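Local structure of protein E (Haemophilus influenzae, 3ZH5) at residues D11-Y16 and F91-G95; V47-D51 and A64-R68. The protein acts as a multifunctional surface adhesin that binds host epithelial cells, vitronectin, laminin and plasminogen, aiding serum resistance and immune evasion. One frame throughout, in Å; residues are numbered along the deposited sequence.

Interaction 1. Residues D11-Y16 and F91-G95; sequences DVRSGY and FWGQG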
# COMPACT_ATOMS: atom_id res chain seq x y z
N ASP A 11 12.52 2.05 12.15
CA ASP A 11 12.45 3.49 11.88
C ASP A 11 11.68 3.76 10.59
O ASP A 11 11.95 3.16 9.55
CB ASP A 11 13.85 4.08 11.79
CG ASP A 11 14.58 4.07 13.12
OD1 ASP A 11 13.91 3.96 14.18
OD2 ASP A 11 15.83 4.20 13.11
N VAL A 12 10.71 4.68 10.67
CA VAL A 12 9.83 4.98 9.54
C VAL A 12 10.35 6.13 8.68
O VAL A 12 10.62 7.24 9.16
CB VAL A 12 8.43 5.34 10.07
CG1 VAL A 12 7.46 5.56 8.93
CG2 VAL A 12 7.94 4.25 11.02
N ARG A 13 10.51 5.85 7.39
CA ARG A 13 10.82 6.86 6.38
C ARG A 13 9.80 8.01 6.39
O ARG A 13 8.59 7.79 6.45
CB ARG A 13 10.86 6.18 5.02
CG ARG A 13 10.98 7.09 3.81
CD ARG A 13 12.42 7.46 3.54
NE ARG A 13 13.28 6.29 3.37
CZ ARG A 13 13.51 5.68 2.21
NH1 ARG A 13 12.93 6.10 1.09
NH2 ARG A 13 14.32 4.63 2.18
N SER A 14 10.31 9.23 6.34
CA SER A 14 9.46 10.41 6.29
C SER A 14 8.39 10.31 5.21
O SER A 14 8.65 9.95 4.05
CB SER A 14 10.32 11.69 6.13
OG SER A 14 9.86 12.48 5.05
N GLY A 15 7.17 10.66 5.60
CA GLY A 15 6.01 10.58 4.75
C GLY A 15 5.26 9.26 4.75
O GLY A 15 4.18 9.17 4.17
N TYR A 16 5.82 8.22 5.35
CA TYR A 16 5.13 6.92 5.38
C TYR A 16 4.33 6.86 6.67
O TYR A 16 4.81 7.23 7.73
CB TYR A 16 6.12 5.77 5.29
CG TYR A 16 6.68 5.64 3.90
CD1 TYR A 16 7.63 6.54 3.43
CD2 TYR A 16 6.24 4.63 3.04
CE1 TYR A 16 8.13 6.44 2.13
CE2 TYR A 16 6.73 4.53 1.74
CZ TYR A 16 7.67 5.44 1.30
OH TYR A 16 8.17 5.34 0.01
N PHE A 91 13.61 -1.97 0.66
CA PHE A 91 12.43 -1.63 1.47
C PHE A 91 11.86 -0.29 1.00
O PHE A 91 12.51 0.43 0.25
CB PHE A 91 12.78 -1.59 2.97
CG PHE A 91 13.18 -2.92 3.54
CD1 PHE A 91 12.27 -3.95 3.64
CD2 PHE A 91 14.47 -3.14 3.98
CE1 PHE A 91 12.63 -5.17 4.14
CE2 PHE A 91 14.84 -4.35 4.50
CZ PHE A 91 13.92 -5.37 4.57
N TRP A 92 10.65 0.03 1.44
CA TRP A 92 10.01 1.31 1.12
C TRP A 92 9.60 1.44 -0.37
O TRP A 92 9.41 2.54 -0.88
CB TRP A 92 10.89 2.49 1.55
CG TRP A 92 11.32 2.42 3.02
CD1 TRP A 92 12.58 2.31 3.50
CD2 TRP A 92 10.46 2.46 4.17
NE1 TRP A 92 12.57 2.28 4.89
CE2 TRP A 92 11.28 2.37 5.32
CE3 TRP A 92 9.07 2.57 4.34
CZ2 TRP A 92 10.76 2.37 6.63
CZ3 TRP A 92 8.55 2.58 5.65
CH2 TRP A 92 9.40 2.47 6.78
N GLY A 93 9.41 0.30 -1.03
CA GLY A 93 8.93 0.28 -2.39
C GLY A 93 9.85 1.03 -3.36
O GLY A 93 9.36 1.81 -4.16
N GLN A 94 11.15 0.76 -3.28
CA GLN A 94 12.17 1.45 -4.07
C GLN A 94 13.11 0.39 -4.60
O GLN A 94 13.19 -0.70 -4.03
CB GLN A 94 13.03 2.38 -3.20
CG GLN A 94 12.28 3.30 -2.26
CD GLN A 94 11.64 4.47 -2.96
OE1 GLN A 94 12.03 4.83 -4.07
NE2 GLN A 94 10.64 5.06 -2.31
N GLY A 95 13.86 0.74 -5.65
CA GLY A 95 14.94 -0.09 -6.15
C GLY A 95 14.56 -0.85 -7.40
O GLY A 95 13.76 -0.37 -8.21
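Phe91 turns its ring away from residues 11-16, so the contact begins at Trp92, which gives up more surface to it than any other residue (143 of the 319 Å² buried). A type II beta turn from Arg13 to Tyr16, closed by Tyr16 N to Arg13 O at 3.0 Å with Gly15 third, lets both end residues reach the indole. Arg13 covers one face: its CB sits 3.9 Å from the centroid of the six-membered ring, a CH-pi contact, and its NH2 lies 3.2 Å from Trp92 CD1. Trp92 CZ2 is 3.3 Å from Asp11 O, and Trp92 CH2 3.8 Å from Val12 CA. An edge of Trp92 points into the face of Tyr16, whose ring centroid is 5.0 Å from that of the six-membered ring, planes at 58°. Past Gly93, Gln94 NE2 donates weak hydrogen bonds to Tyr16 OH (3.4 Å) and Trp92 O (3.1 Å). Tyr16, Trp92 and Tyr26, which also meets Trp92 edge-to-face, form a small aromatic cluster joining two surface loops beside the antiparallel sheet.

Interaction 2. Residues V47-D51 and A64-R68; sequences VVNLD and ARSVR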
# COMPACT_ATOMS: atom_id res chain seq x y z
N VAL A 47 2.47 0.48 0.88
CA VAL A 47 3.82 -0.07 0.74
C VAL A 47 4.04 -1.04 1.89
O VAL A 47 3.86 -0.65 3.02
CB VAL A 47 4.89 1.01 0.79
CG1 VAL A 47 6.25 0.42 0.91
CG2 VAL A 47 4.82 1.86 -0.50
N VAL A 48 4.40 -2.28 1.59
CA VAL A 48 4.62 -3.30 2.62
C VAL A 48 6.05 -3.73 2.65
O VAL A 48 6.55 -4.21 1.64
CB VAL A 48 3.78 -4.57 2.37
CG1 VAL A 48 3.98 -5.56 3.47
CG2 VAL A 48 2.31 -4.22 2.24
N ASN A 49 6.72 -3.59 3.79
CA ASN A 49 8.05 -4.17 3.94
C ASN A 49 7.89 -5.62 4.38
O ASN A 49 7.20 -5.91 5.37
CB ASN A 49 8.88 -3.36 4.94
CG ASN A 49 9.24 -2.01 4.41
OD1 ASN A 49 9.27 -1.79 3.20
ND2 ASN A 49 9.53 -1.07 5.31
N LEU A 50 8.51 -6.53 3.63
CA LEU A 50 8.28 -7.97 3.79
C LEU A 50 9.11 -8.62 4.88
O LEU A 50 10.20 -8.15 5.20
CB LEU A 50 8.58 -8.70 2.48
CG LEU A 50 7.71 -8.34 1.28
CD1 LEU A 50 8.28 -9.01 0.05
CD2 LEU A 50 6.28 -8.73 1.52
N ASP A 51 8.57 -9.72 5.41
CA ASP A 51 9.21 -10.53 6.47
C ASP A 51 10.03 -11.66 5.88
O ASP A 51 10.83 -12.30 6.55
CB ASP A 51 8.14 -11.16 7.34
CG ASP A 51 7.87 -10.36 8.59
OD1 ASP A 51 8.86 -9.94 9.21
OD2 ASP A 51 6.68 -10.14 8.93
N ALA A 64 12.52 -9.89 -3.55
CA ALA A 64 11.97 -8.59 -3.23
C ALA A 64 11.98 -8.39 -1.73
O ALA A 64 11.80 -9.36 -1.00
CB ALA A 64 10.56 -8.48 -3.75
N ARG A 65 12.15 -7.14 -1.31
CA ARG A 65 12.05 -6.75 0.10
C ARG A 65 10.81 -5.92 0.42
O ARG A 65 10.42 -5.81 1.58
CB ARG A 65 13.30 -5.97 0.52
CG ARG A 65 14.55 -6.82 0.51
CD ARG A 65 15.77 -6.08 1.00
NE ARG A 65 16.96 -6.87 0.73
CZ ARG A 65 18.01 -6.95 1.54
NH1 ARG A 65 18.05 -6.27 2.68
NH2 ARG A 65 19.05 -7.71 1.20
N SER A 66 10.18 -5.32 -0.58
CA SER A 66 8.92 -4.62 -0.32
C SER A 66 7.99 -4.73 -1.52
O SER A 66 8.38 -5.15 -2.59
CB SER A 66 9.18 -3.14 0.05
OG SER A 66 9.71 -2.40 -1.07
N VAL A 67 6.73 -4.37 -1.29
CA VAL A 67 5.72 -4.36 -2.33
C VAL A 67 5.07 -3.00 -2.31
O VAL A 67 4.79 -2.46 -1.27
CB VAL A 67 4.65 -5.40 -2.03
CG1 VAL A 67 3.76 -5.59 -3.24
CG2 VAL A 67 5.31 -6.71 -1.66
N ARG A 68 4.81 -2.45 -3.48
CA ARG A 68 4.07 -1.22 -3.58
C ARG A 68 2.76 -1.53 -4.32
O ARG A 68 2.78 -2.10 -5.40
CB ARG A 68 4.93 -0.21 -4.35
CG ARG A 68 4.37 1.18 -4.52
CD ARG A 68 5.43 2.10 -5.12
NE ARG A 68 6.47 2.58 -4.19
CZ ARG A 68 6.32 3.62 -3.37
NH1 ARG A 68 5.16 4.27 -3.32
NH2 ARG A 68 7.31 4.00 -2.60
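Three backbone hydrogen bonds, each 2.9 Å long, hold the strands together: Val48 N to Val67 O, Val67 N to Val48 O, and Leu50 N to Arg65 O. The first two make Val48 and Val67 a hydrogen-bonded antiparallel pair, flanked by the non-hydrogen-bonded pairs Val47-Arg68 and Asn49-Ser66; the strand directions differ by 166°. CA-H...O contacts supplement them, from Ser66 CA to Val48 O (3.1 Å) and from Val47 CA to Val67 O (3.3 Å). On the face bearing Val47, Asn49, Ser66 and Arg68, Val47 CG2 lies over the guanidinium, 3.7 Å from Arg68 CZ, while Arg68 NH1 forms salt bridges with Asp28 and Asp45. Asn49 OD1 is 3.4 Å from Ser66 CB and accepts a hydrogen bond from Trp92 N; Ser66 OG bonds Glu90 O and Gly93 N. On the face of Val48 and Val67, Leu50 CD2 packs 3.9 Å from Val67 CG2, and Leu50 CD1 lies 4.5 Å from Ala64 CB. Opposite Tyr88 of strand 79-88 two residues, Arg65 and Ser66, stand where a regular strand would place one: a classic beta bulge near the start of strand 64-74, an inner strand of the antiparallel sheet.

How the interactions relate
The two contacts lie side by side, their centres about 10 Å apart. Interaction 2 is nested along the chain within the loop closed by interaction 1: its strands 41-50 and 64-74 are neighbours in the antiparallel sheet, whereas residues 11-16 lead into strand 16-19 and the loop at 91-95 comes after strand 79-88, both strands of the same sheet. That loop sits on the face bearing Asn49, Ser66 and Arg68, with Gly93 N 2.7 Å from Ser66 OG and Trp92 N 2.9 Å from Asn49 OD1, both probable hydrogen bonds. Side chains of the strand pair thus bond to the backbone of the loop whose tryptophan meets residues 11-16, tying surface loops to the sheet of this adhesin.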